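SsRai1 (Scheffersomyces stipitis, PDB 5BTO) hydrolyses the NAD cap from the 5' end of RNAs as a metal-dependent decapping nuclease of the DXO/Dom3Z family, and binds and stimulates the exoribonuclease RAT1. Local coordinates at residues 65-77 against 176-188. Residues are numbered along the deposited sequence; the frame is centred on the assembly and turned at random.
Sequences SIDLQAGYAKFKK and KRCEFSGYKFEAI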
# COMPACT_ATOMS: atom_id res chain seq x y z
N SER A 65 -15.62 -47.94 -11.81
CA SER A 65 -16.70 -47.08 -11.33
C SER A 65 -17.01 -45.96 -12.32
O SER A 65 -17.39 -46.22 -13.46
CB SER A 65 -16.36 -46.51 -9.95
OG SER A 65 -15.12 -45.82 -9.96
N ILE A 66 -16.85 -44.71 -11.88
CA ILE A 66 -17.08 -43.56 -12.74
C ILE A 66 -15.77 -42.98 -13.25
O ILE A 66 -14.95 -42.48 -12.48
CB ILE A 66 -17.88 -42.46 -12.03
CG1 ILE A 66 -19.26 -42.98 -11.62
CG2 ILE A 66 -18.00 -41.24 -12.93
CD1 ILE A 66 -20.06 -41.99 -10.80
N ASP A 67 -15.58 -43.05 -14.57
CA ASP A 67 -14.33 -42.67 -15.21
C ASP A 67 -14.47 -41.27 -15.80
O ASP A 67 -15.17 -41.07 -16.80
CB ASP A 67 -13.98 -43.70 -16.29
CG ASP A 67 -12.62 -43.44 -16.94
OD1 ASP A 67 -12.08 -42.33 -16.76
OD2 ASP A 67 -12.11 -44.34 -17.63
N LEU A 68 -13.79 -40.30 -15.20
CA LEU A 68 -13.95 -38.90 -15.61
C LEU A 68 -13.15 -38.52 -16.85
O LEU A 68 -13.25 -37.39 -17.32
CB LEU A 68 -13.63 -37.95 -14.45
CG LEU A 68 -14.57 -38.02 -13.25
CD1 LEU A 68 -14.09 -37.08 -12.16
CD2 LEU A 68 -16.00 -37.68 -13.65
N GLN A 69 -12.34 -39.43 -17.37
CA GLN A 69 -11.71 -39.16 -18.66
C GLN A 69 -12.43 -39.90 -19.78
O GLN A 69 -12.02 -39.83 -20.94
CB GLN A 69 -10.22 -39.52 -18.65
CG GLN A 69 -9.92 -41.00 -18.55
CD GLN A 69 -8.47 -41.32 -18.89
OE1 GLN A 69 -7.88 -40.71 -19.78
NE2 GLN A 69 -7.89 -42.28 -18.18
N ALA A 70 -13.51 -40.60 -19.44
CA ALA A 70 -14.26 -41.36 -20.44
C ALA A 70 -15.01 -40.42 -21.38
O ALA A 70 -15.58 -39.41 -20.96
CB ALA A 70 -15.22 -42.33 -19.76
N GLY A 71 -15.02 -40.77 -22.66
CA GLY A 71 -15.67 -39.95 -23.67
C GLY A 71 -14.82 -38.77 -24.10
O GLY A 71 -15.27 -37.92 -24.86
N TYR A 72 -13.59 -38.72 -23.62
CA TYR A 72 -12.70 -37.60 -23.91
C TYR A 72 -12.57 -37.33 -25.40
O TYR A 72 -12.45 -36.18 -25.83
CB TYR A 72 -11.32 -37.82 -23.29
CG TYR A 72 -10.28 -36.82 -23.75
CD1 TYR A 72 -10.31 -35.51 -23.29
CD2 TYR A 72 -9.28 -37.19 -24.63
CE1 TYR A 72 -9.36 -34.59 -23.71
CE2 TYR A 72 -8.33 -36.28 -25.06
CZ TYR A 72 -8.38 -34.98 -24.59
OH TYR A 72 -7.43 -34.07 -25.01
N ALA A 73 -12.59 -38.41 -26.18
CA ALA A 73 -12.39 -38.34 -27.62
C ALA A 73 -13.37 -37.41 -28.33
O ALA A 73 -13.07 -36.87 -29.40
CB ALA A 73 -12.45 -39.74 -28.22
N LYS A 74 -14.55 -37.23 -27.73
CA LYS A 74 -15.61 -36.48 -28.39
C LYS A 74 -15.83 -35.11 -27.77
O LYS A 74 -16.79 -34.42 -28.11
CB LYS A 74 -16.93 -37.26 -28.33
CG LYS A 74 -16.82 -38.73 -28.73
CD LYS A 74 -18.12 -39.44 -28.41
CE LYS A 74 -18.62 -39.04 -27.03
NZ LYS A 74 -19.98 -39.57 -26.72
N PHE A 75 -14.95 -34.71 -26.85
CA PHE A 75 -15.08 -33.42 -26.19
C PHE A 75 -15.27 -32.31 -27.21
O PHE A 75 -14.42 -32.11 -28.08
CB PHE A 75 -13.87 -33.13 -25.30
CG PHE A 75 -13.98 -31.86 -24.50
CD1 PHE A 75 -15.20 -31.47 -23.94
CD2 PHE A 75 -12.87 -31.06 -24.27
CE1 PHE A 75 -15.30 -30.32 -23.19
CE2 PHE A 75 -12.97 -29.91 -23.51
CZ PHE A 75 -14.18 -29.53 -22.98
N LYS A 76 -16.39 -31.61 -27.13
CA LYS A 76 -16.66 -30.49 -28.01
C LYS A 76 -16.19 -29.20 -27.34
O LYS A 76 -16.91 -28.61 -26.54
CB LYS A 76 -18.14 -30.41 -28.37
CG LYS A 76 -18.49 -29.28 -29.32
CD LYS A 76 -19.69 -29.65 -30.19
CE LYS A 76 -20.89 -30.03 -29.34
NZ LYS A 76 -22.02 -30.52 -30.19
N LYS A 77 -14.97 -28.80 -27.67
CA LYS A 77 -14.29 -27.70 -26.98
C LYS A 77 -14.32 -26.44 -27.83
O LYS A 77 -13.84 -26.42 -28.96
CB LYS A 77 -12.84 -28.11 -26.67
CG LYS A 77 -12.01 -27.05 -25.95
CD LYS A 77 -10.59 -27.55 -25.74
CE LYS A 77 -9.67 -26.45 -25.24
NZ LYS A 77 -10.07 -25.95 -23.90
N LYS A 176 -4.52 -31.75 -20.60
CA LYS A 176 -5.75 -31.56 -21.37
C LYS A 176 -6.87 -32.45 -20.84
O LYS A 176 -8.03 -32.05 -20.79
CB LYS A 176 -5.50 -31.79 -22.86
CG LYS A 176 -4.59 -30.75 -23.49
CD LYS A 176 -4.23 -31.09 -24.93
CE LYS A 176 -5.44 -30.97 -25.85
NZ LYS A 176 -5.08 -31.20 -27.28
N ARG A 177 -6.52 -33.67 -20.43
CA ARG A 177 -7.51 -34.58 -19.84
C ARG A 177 -8.01 -34.09 -18.48
O ARG A 177 -9.19 -34.26 -18.15
CB ARG A 177 -6.94 -35.99 -19.74
CG ARG A 177 -6.76 -36.62 -21.11
CD ARG A 177 -6.06 -37.94 -21.04
NE ARG A 177 -5.88 -38.50 -22.38
CZ ARG A 177 -6.75 -39.32 -22.96
NH1 ARG A 177 -7.85 -39.69 -22.32
NH2 ARG A 177 -6.52 -39.78 -24.18
N CYS A 178 -7.13 -33.47 -17.70
CA CYS A 178 -7.54 -32.86 -16.44
C CYS A 178 -8.60 -31.78 -16.67
O CYS A 178 -9.56 -31.66 -15.91
CB CYS A 178 -6.34 -32.27 -15.69
SG CYS A 178 -5.24 -33.48 -14.90
N GLU A 179 -8.43 -30.99 -17.73
CA GLU A 179 -9.40 -29.95 -18.05
C GLU A 179 -10.74 -30.58 -18.43
O GLU A 179 -11.80 -30.13 -18.00
CB GLU A 179 -8.91 -29.07 -19.21
CG GLU A 179 -9.85 -27.91 -19.52
CD GLU A 179 -9.58 -27.27 -20.87
OE1 GLU A 179 -10.14 -26.18 -21.13
OE2 GLU A 179 -8.81 -27.84 -21.68
N PHE A 180 -10.68 -31.64 -19.23
CA PHE A 180 -11.88 -32.35 -19.66
C PHE A 180 -12.63 -32.92 -18.46
O PHE A 180 -13.86 -32.83 -18.40
CB PHE A 180 -11.52 -33.47 -20.63
CG PHE A 180 -12.67 -34.39 -20.94
CD1 PHE A 180 -13.61 -34.04 -21.89
CD2 PHE A 180 -12.80 -35.60 -20.28
CE1 PHE A 180 -14.67 -34.88 -22.19
CE2 PHE A 180 -13.86 -36.44 -20.56
CZ PHE A 180 -14.80 -36.08 -21.52
N SER A 181 -11.90 -33.50 -17.52
CA SER A 181 -12.49 -34.16 -16.37
C SER A 181 -13.45 -33.27 -15.57
O SER A 181 -14.41 -33.77 -14.99
CB SER A 181 -11.40 -34.75 -15.46
OG SER A 181 -10.68 -33.74 -14.77
N GLY A 182 -13.19 -31.97 -15.55
CA GLY A 182 -14.06 -31.04 -14.84
C GLY A 182 -15.41 -30.93 -15.52
O GLY A 182 -16.46 -30.99 -14.87
N TYR A 183 -15.39 -30.79 -16.84
CA TYR A 183 -16.62 -30.76 -17.63
C TYR A 183 -17.34 -32.11 -17.59
O TYR A 183 -18.57 -32.16 -17.56
CB TYR A 183 -16.33 -30.35 -19.08
CG TYR A 183 -15.74 -28.96 -19.21
CD1 TYR A 183 -16.54 -27.84 -19.09
CD2 TYR A 183 -14.39 -28.78 -19.45
CE1 TYR A 183 -16.01 -26.56 -19.20
CE2 TYR A 183 -13.85 -27.51 -19.57
CZ TYR A 183 -14.67 -26.40 -19.45
OH TYR A 183 -14.14 -25.14 -19.56
N LYS A 184 -16.57 -33.20 -17.58
CA LYS A 184 -17.16 -34.53 -17.50
C LYS A 184 -17.89 -34.70 -16.17
O LYS A 184 -18.99 -35.24 -16.12
CB LYS A 184 -16.09 -35.61 -17.66
CG LYS A 184 -16.60 -37.05 -17.53
CD LYS A 184 -17.54 -37.45 -18.66
CE LYS A 184 -17.85 -38.94 -18.63
NZ LYS A 184 -18.57 -39.41 -19.86
N PHE A 185 -17.26 -34.23 -15.09
CA PHE A 185 -17.88 -34.32 -13.78
C PHE A 185 -19.21 -33.59 -13.78
O PHE A 185 -20.21 -34.11 -13.28
CB PHE A 185 -16.95 -33.76 -12.71
CG PHE A 185 -17.51 -33.83 -11.32
CD1 PHE A 185 -17.86 -35.05 -10.75
CD2 PHE A 185 -17.69 -32.67 -10.57
CE1 PHE A 185 -18.38 -35.12 -9.47
CE2 PHE A 185 -18.21 -32.73 -9.29
CZ PHE A 185 -18.56 -33.96 -8.74
N GLU A 186 -19.24 -32.40 -14.36
CA GLU A 186 -20.50 -31.65 -14.41
C GLU A 186 -21.56 -32.46 -15.14
O GLU A 186 -22.71 -32.54 -14.70
CB GLU A 186 -20.31 -30.30 -15.09
CG GLU A 186 -19.39 -29.35 -14.35
CD GLU A 186 -19.39 -27.97 -14.95
OE1 GLU A 186 -18.43 -27.62 -15.66
OE2 GLU A 186 -20.37 -27.23 -14.70
N ALA A 187 -21.16 -33.07 -16.25
CA ALA A 187 -22.08 -33.83 -17.08
C ALA A 187 -22.69 -35.02 -16.35
O ALA A 187 -23.89 -35.26 -16.43
CB ALA A 187 -21.39 -34.28 -18.36
N ILE A 188 -21.86 -35.78 -15.63
CA ILE A 188 -22.34 -36.98 -14.97
C ILE A 188 -23.00 -36.68 -13.63
O ILE A 188 -23.69 -37.54 -13.07
CB ILE A 188 -21.21 -38.05 -14.81
CG1 ILE A 188 -20.12 -37.59 -13.86
CG2 ILE A 188 -20.62 -38.39 -16.17
CD1 ILE A 188 -20.36 -37.95 -12.41
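Phe180, on the helix that carries the metal ligand Glu186 in this PD-(D/E)XK nuclease fold, is boxed in by Tyr72 and Phe75 of the loop segment 65-77, and with Tyr183 they form an aromatic cluster. Tyr72 turns its edge to the Phe180 face (T-shaped, planes at 84°), while its own CA lies 3.7 Å from that ring's centroid, a CH-pi contact. The Phe180 edge in turn meets the Phe75 face in an offset edge-to-face pair. With CG of Tyr72 anti to the backbone N, Arg177 CG sits over the face of the Tyr72 ring, 4.1 Å from its centroid and almost on its normal. An alanine in place of Tyr72 would probably take the ring edge from the Phe180 face and leave the Arg177 chain without the ring it lies across.

Polar bonds across the contact are mostly weak. Arg177 NH1 reaches Gln69 OE1 at 2.7 Å, but the angle at hydrogen is only 118°; the stronger partner of Arg177 is Asp173, which forms a salt bridge with NE. Gln69 NE2 gives a weak bond to Ser299 O. Lys184 NZ bonds Ala70 O, again weakly. At the C-terminal end of segment 65-77, Lys77 NZ makes a salt bridge to Glu179 OE1 (2.8 Å). Within the loop, Asp67 OD1 accepts from Gln69 N, closing an Asx turn. Ser181 OG is satisfied inside the helix by Cys178 O. Leu68 O is buried without a conventional partner, met by a CA-H...O contact from Ser181 CA at 3.5 Å, 149° at hydrogen.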